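PDB 3UGS: isoprenyl transferase from Campylobacter jejuni, which probably catalyses, as a magnesium-dependent homodimer, the condensation of isopentenyl diphosphate with allylic diphosphates to build polyprenyl chains such as undecaprenyl diphosphate. Local coordinates for residues L163-D168 / N183-Q188; R142-V147 / E157-N162; V13-R18 / M172-N177; I51-L56 / C127-I132; C81-L86 / R110-L115. One frame throughout, in Å; residues are numbered along the deposited sequence.

Contact 1 (L163-D168 / N183-Q188)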
# COMPACT_ATOMS: atom_id res chain seq x y z
N LEU A 163 14.80 4.32 5.00
CA LEU A 163 14.28 3.06 4.46
C LEU A 163 15.43 2.34 3.76
O LEU A 163 16.41 2.93 3.38
CB LEU A 163 13.11 3.25 3.52
CG LEU A 163 11.77 3.68 4.13
CD1 LEU A 163 10.90 4.25 3.02
CD2 LEU A 163 11.10 2.52 4.84
N ASP A 164 15.31 1.01 3.66
CA ASP A 164 16.27 0.21 2.86
C ASP A 164 16.29 0.77 1.43
O ASP A 164 17.30 0.74 0.76
CB ASP A 164 15.84 -1.25 2.75
CG ASP A 164 16.18 -2.06 3.97
OD1 ASP A 164 16.84 -1.54 4.92
OD2 ASP A 164 15.81 -3.26 3.96
N LEU A 165 15.13 1.24 1.00
CA LEU A 165 14.92 1.80 -0.35
C LEU A 165 14.07 3.07 -0.33
O LEU A 165 12.86 3.03 -0.49
CB LEU A 165 14.29 0.76 -1.29
CG LEU A 165 14.14 1.16 -2.76
CD1 LEU A 165 15.46 1.48 -3.43
CD2 LEU A 165 13.43 0.02 -3.46
N PRO A 166 14.74 4.22 -0.17
CA PRO A 166 14.06 5.51 -0.02
C PRO A 166 13.17 5.98 -1.17
O PRO A 166 12.28 6.82 -0.98
CB PRO A 166 15.24 6.49 0.16
CG PRO A 166 16.36 5.66 0.69
CD PRO A 166 16.21 4.37 -0.07
N LEU A 167 13.40 5.40 -2.32
CA LEU A 167 12.78 5.88 -3.58
C LEU A 167 11.30 5.51 -3.74
O LEU A 167 10.90 4.34 -3.70
CB LEU A 167 13.55 5.36 -4.81
CG LEU A 167 13.17 6.05 -6.13
CD1 LEU A 167 13.48 7.54 -6.18
CD2 LEU A 167 13.88 5.35 -7.27
N ASP A 168 10.49 6.53 -3.93
CA ASP A 168 9.03 6.33 -4.19
C ASP A 168 8.87 5.46 -5.45
O ASP A 168 9.63 5.52 -6.41
CB ASP A 168 8.23 7.63 -4.40
CG ASP A 168 8.07 8.49 -3.13
OD1 ASP A 168 8.16 7.98 -2.00
OD2 ASP A 168 7.83 9.72 -3.30
N ASN A 183 2.60 -6.89 1.53
CA ASN A 183 3.73 -6.35 2.35
C ASN A 183 4.92 -5.89 1.51
O ASN A 183 6.08 -5.95 1.94
CB ASN A 183 4.19 -7.38 3.38
CG ASN A 183 4.73 -6.75 4.66
OD1 ASN A 183 4.62 -5.55 4.86
ND2 ASN A 183 5.32 -7.56 5.53
N PHE A 184 4.60 -5.46 0.30
CA PHE A 184 5.61 -5.03 -0.67
C PHE A 184 5.67 -3.51 -0.80
O PHE A 184 4.80 -2.88 -1.38
CB PHE A 184 5.41 -5.70 -2.04
CG PHE A 184 6.59 -5.55 -2.98
CD1 PHE A 184 7.89 -5.72 -2.54
CD2 PHE A 184 6.39 -5.25 -4.31
CE1 PHE A 184 8.96 -5.58 -3.41
CE2 PHE A 184 7.45 -5.10 -5.18
CZ PHE A 184 8.74 -5.27 -4.73
N LEU A 185 6.74 -2.94 -0.24
CA LEU A 185 7.03 -1.49 -0.42
C LEU A 185 5.83 -0.56 -0.14
O LEU A 185 5.52 0.42 -0.84
CB LEU A 185 7.46 -1.24 -1.85
CG LEU A 185 8.72 -2.01 -2.31
CD1 LEU A 185 8.93 -1.78 -3.81
CD2 LEU A 185 9.94 -1.62 -1.47
N LEU A 186 5.15 -0.85 0.94
CA LEU A 186 3.93 -0.07 1.29
C LEU A 186 4.17 1.44 1.41
O LEU A 186 3.42 2.29 0.91
CB LEU A 186 3.29 -0.62 2.55
CG LEU A 186 2.79 -2.09 2.39
CD1 LEU A 186 2.36 -2.71 3.75
CD2 LEU A 186 1.67 -2.18 1.36
N TRP A 187 5.22 1.78 2.12
CA TRP A 187 5.52 3.20 2.36
C TRP A 187 5.77 3.95 1.06
O TRP A 187 5.22 5.01 0.76
CB TRP A 187 6.71 3.35 3.29
CG TRP A 187 7.07 4.77 3.61
CD1 TRP A 187 7.75 5.67 2.82
CD2 TRP A 187 6.78 5.49 4.84
NE1 TRP A 187 7.89 6.85 3.48
CE2 TRP A 187 7.35 6.79 4.69
CE3 TRP A 187 6.15 5.15 6.03
CZ2 TRP A 187 7.27 7.71 5.68
CZ3 TRP A 187 6.05 6.08 7.00
CH2 TRP A 187 6.61 7.35 6.84
N GLN A 188 6.63 3.34 0.27
CA GLN A 188 7.04 3.85 -1.05
C GLN A 188 5.85 3.98 -2.05
O GLN A 188 5.83 4.82 -2.96
CB GLN A 188 8.13 2.99 -1.63
CG GLN A 188 9.44 2.99 -0.85
CD GLN A 188 9.48 1.84 0.17
OE1 GLN A 188 8.45 1.26 0.49
NE2 GLN A 188 10.69 1.50 0.66
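Gln-188 NE2 is gripped by two acceptors, the backbone oxygen of Leu-165 at 2.9 Å and the carboxylate OE1 of Glu-139 on helix 136-149. The contact joins two loops of the cis-prenyltransferase fold, one leading into sheet strand 171-175 and the other leading from it to strand 193-197. The N-H of Gln-188 points almost straight at Leu-165 O (169°), which lies in the plane of the amide, although NE2 itself stands tilted by 33° from the carbonyl plane. A bend in the glutamine chain (chi2 93°) carries CD over to this oxygen, and CG rests 3.5 Å from Leu-167 O. Glu-139 also accepts the backbone N-H of Leu-165 through OE2, so one carboxylate bonds to both loops and, with Leu-165 O, holds the buried amide.

Leu-163 and Gln-188 reach toward each other tip to tip, with Leu-163 CD1 3.6 Å from NE2. The same methyl meets the indole at Trp-187 CD1, 3.5 Å away, the two side chains crossing at about a right angle; Trp-187 NE1 is hydrogen-bonded to Thr-160 OG1. Asp-168 comes near the backbone of Gln-188, but its carboxylate is paired with Arg-137 of the second subunit, which places this corner at the dimer interface. Nearer the sheet, where Ser-55 and Ala-11 border the loops, Leu-165 CD2 lies 4.3 Å from Leu-185 CD2.

Contact 2 (R142-V147 / E157-N162)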
# COMPACT_ATOMS: atom_id res chain seq x y z
N ARG A 142 12.53 -0.85 10.93
CA ARG A 142 13.98 -0.73 10.84
C ARG A 142 14.40 0.70 10.51
O ARG A 142 15.41 1.21 10.97
CB ARG A 142 14.59 -1.75 9.84
CG ARG A 142 14.37 -3.20 10.31
CD ARG A 142 15.23 -4.28 9.65
NE ARG A 142 14.69 -4.55 8.32
CZ ARG A 142 15.15 -4.03 7.19
NH1 ARG A 142 14.52 -4.27 6.04
NH2 ARG A 142 16.22 -3.25 7.23
N ALA A 143 13.60 1.35 9.69
CA ALA A 143 13.91 2.73 9.30
C ALA A 143 13.74 3.67 10.49
O ALA A 143 14.55 4.59 10.70
CB ALA A 143 13.05 3.18 8.18
N ALA A 144 12.70 3.40 11.27
CA ALA A 144 12.39 4.21 12.48
C ALA A 144 13.50 4.09 13.56
O ALA A 144 13.81 5.02 14.28
CB ALA A 144 11.05 3.81 13.09
N LYS A 145 14.07 2.91 13.67
CA LYS A 145 15.14 2.69 14.64
C LYS A 145 16.43 3.40 14.20
O LYS A 145 17.16 3.92 15.03
CB LYS A 145 15.40 1.20 14.83
CG LYS A 145 14.21 0.50 15.44
CD LYS A 145 14.37 -1.00 15.29
CE LYS A 145 14.01 -1.73 16.58
NZ LYS A 145 14.60 -3.10 16.51
N ARG A 146 16.69 3.37 12.91
CA ARG A 146 17.85 4.07 12.35
C ARG A 146 17.78 5.59 12.61
O ARG A 146 18.80 6.26 12.83
CB ARG A 146 17.97 3.86 10.84
CG ARG A 146 18.44 2.50 10.40
CD ARG A 146 18.18 2.33 8.88
NE ARG A 146 18.76 1.09 8.39
CZ ARG A 146 18.29 0.37 7.39
NH1 ARG A 146 17.20 0.75 6.70
NH2 ARG A 146 18.91 -0.76 7.09
N VAL A 147 16.56 6.09 12.51
CA VAL A 147 16.28 7.52 12.74
C VAL A 147 16.53 7.86 14.21
O VAL A 147 17.13 8.88 14.55
CB VAL A 147 14.84 7.91 12.38
CG1 VAL A 147 14.51 9.28 12.94
CG2 VAL A 147 14.67 7.90 10.86
N GLU A 157 9.99 12.64 6.50
CA GLU A 157 11.16 12.79 5.67
C GLU A 157 12.30 11.95 6.17
O GLU A 157 12.96 11.26 5.41
CB GLU A 157 11.59 14.22 5.56
CG GLU A 157 10.48 15.14 5.03
CD GLU A 157 9.46 15.61 6.11
OE1 GLU A 157 9.29 14.96 7.18
OE2 GLU A 157 8.80 16.63 5.86
N ASN A 158 12.51 11.99 7.47
CA ASN A 158 13.62 11.24 8.03
C ASN A 158 13.44 9.74 7.93
O ASN A 158 14.38 9.01 7.70
CB ASN A 158 13.90 11.65 9.47
CG ASN A 158 14.69 12.97 9.56
OD1 ASN A 158 15.52 13.25 8.71
ND2 ASN A 158 14.41 13.77 10.58
N LEU A 159 12.22 9.28 8.08
CA LEU A 159 11.92 7.86 8.00
C LEU A 159 12.09 7.39 6.56
O LEU A 159 12.66 6.37 6.28
CB LEU A 159 10.54 7.59 8.53
CG LEU A 159 9.79 6.25 8.45
CD1 LEU A 159 9.54 5.75 7.03
CD2 LEU A 159 10.52 5.22 9.28
N THR A 160 11.61 8.18 5.63
CA THR A 160 11.81 7.89 4.21
C THR A 160 13.28 7.65 3.88
O THR A 160 13.65 6.65 3.29
CB THR A 160 11.26 9.05 3.36
OG1 THR A 160 9.87 9.19 3.66
CG2 THR A 160 11.45 8.82 1.93
N GLN A 161 14.09 8.61 4.26
CA GLN A 161 15.54 8.59 3.90
C GLN A 161 16.30 7.44 4.57
O GLN A 161 17.42 7.14 4.24
CB GLN A 161 16.25 9.91 4.25
CG GLN A 161 15.79 11.08 3.40
CD GLN A 161 15.61 10.71 1.91
OE1 GLN A 161 14.47 10.80 1.35
NE2 GLN A 161 16.73 10.29 1.25
N ASN A 162 15.69 6.83 5.55
CA ASN A 162 16.31 5.70 6.26
C ASN A 162 15.75 4.33 5.92
O ASN A 162 16.18 3.30 6.48
CB ASN A 162 16.33 5.93 7.77
CG ASN A 162 17.40 6.93 8.18
OD1 ASN A 162 18.59 6.56 8.27
ND2 ASN A 162 17.01 8.19 8.40
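The helical segments 142-147 and 157-161 cross at 112° with their axes 8.4 Å apart, and the backbones come nearest where Ala-143 CA lies 4.9 Å from Asn-162 CA. Small side chains line the first helix here: Ala-143 CB is 3.4 Å from Leu-159 CD2, and the same leucine methyl reaches on to the backbone N of Ala-144.

Asn-162 fills much of the joint. Its amide folds back on the preceding turn, ND2 donating to Asn-158 O at 2.8 Å with that oxygen close to the amide plane, and Val-147 CG2 packs against ND2 at 3.4 Å. In Val-147, CG1 is anti to the backbone N (chi1 166°), which leaves CG2 beside that N; CG2 also meets Asn-158 O, so it touches both donor and acceptor of that hydrogen bond. Arg-146, extended from CG to NE, slides past Asn-162 in the opposite direction and donates from NH1 to the backbone oxygen of Asn-162 at 2.8 Å, the acceptor lying at the guanidinium edge, 17° out of its plane.

NH1 of Arg-146 also forms a salt bridge with Asp-164, which pairs with Arg-142 as well. Leu-154 of the second subunit packs on Ala-144. The arginine thus ties the backbone oxygen of Asn-162 and the carboxylate of Asp-164 to the first helix, and these two acceptors probably balance its charge and hold its orientation.

Contact 3 (V13-R18 / M172-N177). With FFT ((2Z,6Z)-3,7,11-trimethyldodeca-2,6,10-trien-1-yl dihydrogen phosphate), chain C.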
# COMPACT_ATOMS: atom_id res chain seq x y z
N VAL A 13 5.81 -7.51 -8.75
CA VAL A 13 5.54 -8.70 -7.99
C VAL A 13 4.68 -9.64 -8.80
O VAL A 13 3.71 -9.25 -9.46
CB VAL A 13 4.87 -8.46 -6.63
CG1 VAL A 13 3.56 -7.72 -6.80
CG2 VAL A 13 4.65 -9.82 -5.92
N MET A 14 5.04 -10.91 -8.74
CA MET A 14 4.27 -11.95 -9.47
C MET A 14 3.53 -12.83 -8.48
O MET A 14 3.91 -12.95 -7.34
CB MET A 14 5.20 -12.79 -10.34
CG MET A 14 6.15 -11.93 -11.16
SD MET A 14 7.76 -12.70 -11.38
CE MET A 14 8.64 -11.40 -12.24
N ASP A 15 2.45 -13.42 -8.93
CA ASP A 15 1.72 -14.37 -8.10
C ASP A 15 2.69 -15.34 -7.45
O ASP A 15 3.53 -15.96 -8.07
CB ASP A 15 0.71 -15.17 -8.88
CG ASP A 15 -0.58 -14.42 -9.08
OD1 ASP A 15 -1.55 -15.09 -9.50
OD2 ASP A 15 -0.64 -13.18 -8.82
N GLY A 16 2.56 -15.45 -6.16
CA GLY A 16 3.37 -16.35 -5.38
C GLY A 16 2.70 -17.68 -5.05
O GLY A 16 3.24 -18.45 -4.23
N ASN A 17 1.54 -17.97 -5.63
CA ASN A 17 0.93 -19.31 -5.37
C ASN A 17 1.03 -20.37 -6.48
O ASN A 17 1.81 -20.24 -7.40
CB ASN A 17 -0.50 -19.22 -4.82
CG ASN A 17 -1.49 -18.60 -5.80
OD1 ASN A 17 -1.40 -18.82 -7.01
ND2 ASN A 17 -2.44 -17.83 -5.27
N ARG A 18 0.21 -21.41 -6.34
CA ARG A 18 0.13 -22.58 -7.29
C ARG A 18 0.98 -22.47 -8.57
O ARG A 18 0.46 -22.61 -9.69
CB ARG A 18 -1.33 -22.85 -7.69
N MET A 172 3.62 0.29 -9.64
CA MET A 172 3.55 -1.04 -9.03
C MET A 172 2.76 -1.98 -9.95
O MET A 172 1.55 -1.90 -10.06
CB MET A 172 2.92 -0.99 -7.64
CG MET A 172 2.72 -2.34 -6.97
SD MET A 172 4.25 -3.19 -6.55
CE MET A 172 4.76 -2.45 -5.02
N LEU A 173 3.50 -2.88 -10.56
CA LEU A 173 2.97 -3.87 -11.47
C LEU A 173 2.85 -5.27 -10.83
O LEU A 173 3.80 -5.90 -10.41
CB LEU A 173 3.82 -3.93 -12.74
CG LEU A 173 3.43 -4.97 -13.81
CD1 LEU A 173 2.20 -4.55 -14.62
CD2 LEU A 173 4.62 -5.16 -14.74
N ARG A 174 1.62 -5.73 -10.74
CA ARG A 174 1.33 -7.11 -10.33
C ARG A 174 1.16 -7.97 -11.59
O ARG A 174 0.36 -7.68 -12.46
CB ARG A 174 0.09 -7.20 -9.44
CG ARG A 174 -0.57 -8.57 -9.40
CD ARG A 174 0.24 -9.62 -8.60
NE ARG A 174 0.29 -9.32 -7.16
CZ ARG A 174 0.57 -10.20 -6.20
NH1 ARG A 174 0.86 -11.45 -6.48
NH2 ARG A 174 0.57 -9.81 -4.93
N VAL A 175 1.98 -9.00 -11.71
CA VAL A 175 1.79 -9.99 -12.75
C VAL A 175 1.25 -11.29 -12.14
O VAL A 175 1.96 -12.07 -11.51
CB VAL A 175 3.07 -10.30 -13.52
CG1 VAL A 175 2.73 -11.20 -14.71
CG2 VAL A 175 3.74 -9.01 -13.99
N GLY A 176 -0.01 -11.52 -12.40
CA GLY A 176 -0.69 -12.69 -11.89
C GLY A 176 -2.16 -12.36 -11.71
O GLY A 176 -2.64 -11.33 -12.19
N ASN A 177 -2.85 -13.24 -11.03
CA ASN A 177 -4.26 -12.99 -10.69
C ASN A 177 -4.55 -12.39 -9.28
O ASN A 177 -5.63 -11.84 -9.04
CB ASN A 177 -5.10 -14.25 -10.89
CG ASN A 177 -6.58 -13.92 -10.93
OD1 ASN A 177 -7.01 -12.93 -11.57
ND2 ASN A 177 -7.36 -14.69 -10.19
O3 FFT C . 0.36 -11.89 -3.07
P FFT C . 0.99 -13.23 -3.34
O1 FFT C . 1.15 -13.53 -4.80
O2 FFT C . 0.36 -14.31 -2.47
O FFT C . 2.53 -13.18 -2.82
C14 FFT C . 3.52 -12.41 -3.53
C13 FFT C . 4.81 -12.34 -2.75
C11 FFT C . 5.98 -12.74 -3.25
C12 FFT C . 7.21 -12.66 -2.43
C10 FFT C . 6.12 -13.20 -4.67
C9 FFT C . 6.72 -14.57 -4.78
C8 FFT C . 6.54 -15.09 -6.19
C6 FFT C . 7.59 -15.31 -7.01
C7 FFT C . 7.42 -15.86 -8.40
C5 FFT C . 8.98 -15.00 -6.51
C4 FFT C . 9.90 -15.98 -7.21
C3 FFT C . 11.26 -16.03 -6.56
C1 FFT C . 12.30 -16.57 -7.25
C2 FFT C . 12.09 -17.10 -8.66
C FFT C . 13.67 -16.62 -6.60
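The phosphate pocket of the isoprenyl transferase is built here, where the parallel strands 9-14 and 171-175 end side by side and Gly-16 N and Arg-174 meet the bound (2Z,6Z)-farnesyl monophosphate, FFT, with Asp-15 beside them. Val-13 pairs with Arg-174 and Met-14 with Val-175, and Val-175 N donates to Val-13 O at 2.8 Å.

Arg-174, bent at chi2 and chi3, turns its guanidinium edge to the phosphate: NH1 donates to FFT O1 at 2.7 Å and NH2 to FFT O3 at 2.8 Å. Gly-16 N donates to the same O1, also at 2.7 Å, so two N-H groups share one phosphate oxygen. Val-13 CG1 lies over one face of the guanidinium, 3.5 Å above its plane and offset toward the rim. Asp-15 OD2 adds a weak salt bridge to NH1 at 3.3 Å, while OD1 takes Asn-177 N at 2.7 Å on its syn side, 33° out of the carboxylate plane. Gly-176 CA is 3.1 Å from Asp-15 OD2, which lies where a side chain on this glycine would begin.

Arg-180 and Ser-182 also bind the ligand. A glycine amide and an arginine holding the phosphate beside an aspartate, the probable magnesium ligand, form part of what is probably the diphosphate site of the cis-prenyltransferases.

Contact 4 (I51-L56 / C127-I132)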
# COMPACT_ATOMS: atom_id res chain seq x y z
N ILE A 51 13.97 4.00 -17.10
CA ILE A 51 13.52 3.60 -15.75
C ILE A 51 14.78 3.20 -14.95
O ILE A 51 15.36 2.18 -15.19
CB ILE A 51 12.52 2.44 -15.78
CG1 ILE A 51 11.23 2.91 -16.45
CG2 ILE A 51 12.27 1.88 -14.38
CD1 ILE A 51 10.16 1.83 -16.59
N SER A 52 15.19 4.04 -14.00
CA SER A 52 16.49 3.86 -13.29
C SER A 52 16.46 2.69 -12.29
O SER A 52 17.46 2.04 -12.02
CB SER A 52 16.93 5.12 -12.58
OG SER A 52 16.00 5.47 -11.58
N ASN A 53 15.29 2.43 -11.76
CA ASN A 53 15.14 1.44 -10.68
C ASN A 53 14.06 0.44 -10.97
O ASN A 53 12.94 0.81 -11.33
CB ASN A 53 14.81 2.09 -9.34
CG ASN A 53 16.02 2.58 -8.62
OD1 ASN A 53 16.50 1.92 -7.68
ND2 ASN A 53 16.55 3.73 -9.06
N LEU A 54 14.44 -0.81 -10.79
CA LEU A 54 13.56 -1.95 -10.97
C LEU A 54 13.59 -2.80 -9.72
O LEU A 54 14.63 -3.33 -9.32
CB LEU A 54 13.94 -2.77 -12.19
CG LEU A 54 13.18 -4.08 -12.37
CD1 LEU A 54 11.73 -3.85 -12.80
CD2 LEU A 54 13.94 -4.96 -13.38
N SER A 55 12.41 -2.93 -9.14
CA SER A 55 12.26 -3.58 -7.85
C SER A 55 11.48 -4.84 -7.99
O SER A 55 10.38 -4.87 -8.54
CB SER A 55 11.64 -2.66 -6.81
OG SER A 55 12.58 -1.65 -6.40
N LEU A 56 12.09 -5.91 -7.47
CA LEU A 56 11.53 -7.28 -7.60
C LEU A 56 11.36 -7.93 -6.26
O LEU A 56 12.17 -7.73 -5.41
CB LEU A 56 12.40 -8.19 -8.50
CG LEU A 56 12.82 -7.56 -9.84
CD1 LEU A 56 13.85 -8.46 -10.50
CD2 LEU A 56 11.60 -7.26 -10.76
N CYS A 127 19.43 -0.20 -11.94
CA CYS A 127 19.56 -0.68 -10.57
C CYS A 127 18.42 -1.65 -10.20
O CYS A 127 17.29 -1.25 -10.06
CB CYS A 127 19.64 0.46 -9.59
SG CYS A 127 19.89 -0.15 -7.89
N VAL A 128 18.77 -2.92 -10.07
CA VAL A 128 17.84 -3.97 -9.71
C VAL A 128 17.82 -4.19 -8.19
O VAL A 128 18.76 -4.72 -7.57
CB VAL A 128 18.13 -5.29 -10.40
CG1 VAL A 128 17.15 -6.35 -9.90
CG2 VAL A 128 18.05 -5.12 -11.91
N ASN A 129 16.72 -3.73 -7.61
CA ASN A 129 16.45 -3.86 -6.16
C ASN A 129 15.70 -5.18 -5.87
O ASN A 129 14.57 -5.40 -6.31
CB ASN A 129 15.64 -2.70 -5.61
CG ASN A 129 16.27 -1.36 -5.93
OD1 ASN A 129 17.42 -1.13 -5.60
ND2 ASN A 129 15.50 -0.46 -6.56
N LEU A 130 16.40 -6.04 -5.16
CA LEU A 130 15.90 -7.39 -4.89
C LEU A 130 15.49 -7.51 -3.43
O LEU A 130 16.31 -7.45 -2.50
CB LEU A 130 16.95 -8.45 -5.25
CG LEU A 130 16.45 -9.90 -5.37
CD1 LEU A 130 15.41 -10.06 -6.49
CD2 LEU A 130 17.63 -10.84 -5.62
N ALA A 131 14.19 -7.67 -3.25
CA ALA A 131 13.58 -7.84 -1.93
C ALA A 131 13.57 -9.28 -1.45
O ALA A 131 12.82 -10.12 -1.92
CB ALA A 131 12.18 -7.26 -1.92
N ILE A 132 14.42 -9.55 -0.48
CA ILE A 132 14.65 -10.94 0.04
C ILE A 132 14.58 -10.99 1.54
O ILE A 132 15.28 -10.26 2.23
CB ILE A 132 16.02 -11.53 -0.32
CG1 ILE A 132 16.38 -11.19 -1.73
CG2 ILE A 132 16.02 -13.04 -0.12
CD1 ILE A 132 17.86 -11.43 -2.01
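The carboxamides of Asn-53 and Asn-129 lie nearly coplanar, 22° apart, and meet edge on rather than face to face: Asn-129 ND2 donates to Asn-53 OD1 at 2.8 Å, in the carbonyl plane and on a lone pair. The same nitrogen donates to Ser-55 OG at 3.2 Å, again close to its amide plane, so ND2 is held by two oxygens of the neighbouring strand. Asn-53 ND2 donates to Ser-52 OG, which is also bonded to Lys-8 O. Leu-165 and Leu-167 of the loop before strand 171-175 touch this group of polar side chains, and Cys-127 SG stands 4.0 Å from Asn-53 OD1. Asn-129 CG is anti to its carbonyl carbon (chi1 -53°), which sets it beside the backbone N.

Strands 53-56 and 127-131 are adjacent parallel members of the central sheet, 20° apart with axes 4.6 Å from each other. Strand 126-134 sits between 53-60 and 94-99, and here it joins 53-56 through regular parallel hydrogen bonding, including Asn-129 N to Leu-54 O at 2.7 Å and Leu-56 N to Asn-129 O at 2.8 Å.

The opposite face, carrying Leu-54, Leu-56, Val-128 and Leu-130, is apolar. Leu-56 CD1 meets Val-128 CG1 at 4.0 Å, the two chains crossing at a slant, and Leu-56 CB meets Leu-130 CD1 at 4.1 Å; Met-39 and Leu-42 of helix 34-48 cover part of it.

Ser-55 OG is also bonded to His-9, so a chain of hydrogen bonds runs over three neighbouring strands and fixes how the buried amide of Asn-129 is turned, while the leucine and valine face is held by apolar contact.

Contact 5 (C81-L86 / R110-L115)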
# COMPACT_ATOMS: atom_id res chain seq x y z
N CYS A 81 19.60 -17.67 -9.85
CA CYS A 81 19.49 -16.27 -10.32
C CYS A 81 20.67 -15.42 -9.88
O CYS A 81 21.10 -14.50 -10.56
CB CYS A 81 18.22 -15.60 -9.86
SG CYS A 81 16.74 -16.39 -10.49
N LEU A 82 21.13 -15.70 -8.69
CA LEU A 82 22.28 -14.96 -8.17
C LEU A 82 23.52 -15.23 -9.03
O LEU A 82 24.31 -14.35 -9.32
CB LEU A 82 22.58 -15.33 -6.72
CG LEU A 82 21.63 -14.66 -5.71
CD1 LEU A 82 21.97 -15.09 -4.29
CD2 LEU A 82 21.65 -13.14 -5.86
N ASP A 83 23.64 -16.48 -9.44
CA ASP A 83 24.73 -16.93 -10.36
C ASP A 83 24.67 -16.23 -11.72
O ASP A 83 25.65 -15.67 -12.19
CB ASP A 83 24.69 -18.44 -10.56
CG ASP A 83 25.10 -19.22 -9.28
OD1 ASP A 83 25.83 -18.69 -8.42
OD2 ASP A 83 24.67 -20.39 -9.18
N GLU A 84 23.50 -16.22 -12.31
CA GLU A 84 23.24 -15.49 -13.60
C GLU A 84 23.70 -14.05 -13.47
O GLU A 84 24.36 -13.49 -14.34
CB GLU A 84 21.77 -15.47 -14.02
CG GLU A 84 21.33 -16.70 -14.81
CD GLU A 84 21.65 -16.61 -16.29
OE1 GLU A 84 22.04 -15.52 -16.77
OE2 GLU A 84 21.50 -17.65 -16.99
N ALA A 85 23.35 -13.47 -12.34
CA ALA A 85 23.67 -12.05 -12.05
C ALA A 85 25.17 -11.86 -11.82
O ALA A 85 25.76 -10.86 -12.19
CB ALA A 85 22.86 -11.53 -10.86
N LEU A 86 25.80 -12.85 -11.21
CA LEU A 86 27.28 -12.83 -11.05
C LEU A 86 27.93 -12.89 -12.42
O LEU A 86 29.00 -12.34 -12.65
CB LEU A 86 27.81 -14.00 -10.23
CG LEU A 86 28.08 -13.64 -8.77
CD1 LEU A 86 28.24 -14.94 -7.97
CD2 LEU A 86 29.26 -12.68 -8.62
N ARG A 110 23.89 -14.96 1.99
CA ARG A 110 24.24 -13.58 2.37
C ARG A 110 25.54 -13.14 1.69
O ARG A 110 25.64 -12.06 1.08
CB ARG A 110 24.34 -13.44 3.90
N GLU A 111 26.52 -14.02 1.76
CA GLU A 111 27.85 -13.78 1.16
C GLU A 111 27.76 -13.69 -0.37
O GLU A 111 28.40 -12.86 -1.01
CB GLU A 111 28.83 -14.90 1.57
N LYS A 112 26.95 -14.55 -0.95
CA LYS A 112 26.79 -14.58 -2.40
C LYS A 112 26.05 -13.33 -2.89
O LYS A 112 26.34 -12.78 -3.93
CB LYS A 112 26.02 -15.82 -2.76
CG LYS A 112 26.15 -16.23 -4.19
CD LYS A 112 25.37 -17.50 -4.43
CE LYS A 112 25.73 -18.09 -5.77
NZ LYS A 112 25.51 -19.56 -5.78
N ILE A 113 25.10 -12.89 -2.11
CA ILE A 113 24.44 -11.58 -2.31
C ILE A 113 25.46 -10.46 -2.27
O ILE A 113 25.51 -9.62 -3.16
CB ILE A 113 23.35 -11.28 -1.25
CG1 ILE A 113 22.09 -12.08 -1.56
CG2 ILE A 113 23.01 -9.79 -1.20
CD1 ILE A 113 21.26 -12.38 -0.33
N THR A 114 26.24 -10.45 -1.20
CA THR A 114 27.24 -9.40 -0.97
C THR A 114 28.22 -9.35 -2.13
O THR A 114 28.64 -8.32 -2.59
CB THR A 114 28.08 -9.61 0.29
OG1 THR A 114 28.35 -11.01 0.39
CG2 THR A 114 27.35 -9.12 1.56
N LEU A 115 28.54 -10.53 -2.59
CA LEU A 115 29.48 -10.69 -3.70
C LEU A 115 29.00 -9.98 -4.95
O LEU A 115 29.71 -9.12 -5.52
CB LEU A 115 29.67 -12.17 -4.03
CG LEU A 115 30.96 -12.46 -4.83
CD1 LEU A 115 32.22 -12.13 -4.02
CD2 LEU A 115 30.97 -13.91 -5.32
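Lys-112 leaves helix 107-120 with CB directed at helix 68-88, and CG stands anti to the backbone N (chi1 -161°). From there the chain is extended, which spends its full length on crossing the gap between the helices. CD, the first atom to find a neighbour, meets Leu-82 CD1 at 4.2 Å. At the tip, NZ arrives beside the carboxylate of Asp-83, which the lysine approaches at about a right angle. NZ and Asp-83 OD1, 2.8 Å apart, form a salt bridge, although OD1 is modelled too close to the lysine chain and its exact place is uncertain. Asp-79, one turn earlier on the same helix, is a second salt-bridge partner of NZ, so the ammonium is paired with two carboxylates, that of Asp-83 less surely placed.

The two helices belong to successive connections of the alpha/beta sheet: helix 68-88 follows strand 53-60, and helix 107-120 leads into strand 126-134. They run in nearly the same direction, 26° apart, with the segment axes 10.2 Å from each other, a spacing bridged by long side chains rather than by close backbones.

Leu-82 CD1 also reaches Ile-113 CG1 at 4.1 Å. The side chain of Leu-82 is about 8 Å from the bound FFT. One turn further, Leu-86 and Leu-115 cross at about a right angle, and Leu-115 CD2 lies against both methyls of Leu-86, at 3.9 Å from CD1 and 3.9 Å from CD2. Leu-86 touches Val-116 as well, and its backbone oxygen accepts a hydrogen bond from Lys-119 NZ.

Contacts 3 and 4 share the central sheet, since strands 9-14 and 53-60 are neighbours in it, and their centres are 16 Å apart. Contact 3 holds the phosphate of FFT; its Met-172 CE packs 3.3 Å from Phe-184 CD2 of contact 1. Contact 1 in turn lies against contact 4, with Leu-165 CD2 3.5 Å from Ser-55 OG, and against contact 2, where Trp-187 CZ2 is 3.3 Å from Leu-159 CD1. Contacts 1 and 2 both reach the second subunit. Contact 5 is nested within the chain loop closed by contact 4 and touches it through Ile-113 and Ile-132. Contact 2 stays remote from the pocket, its centre about 28 Å from that of contact 3.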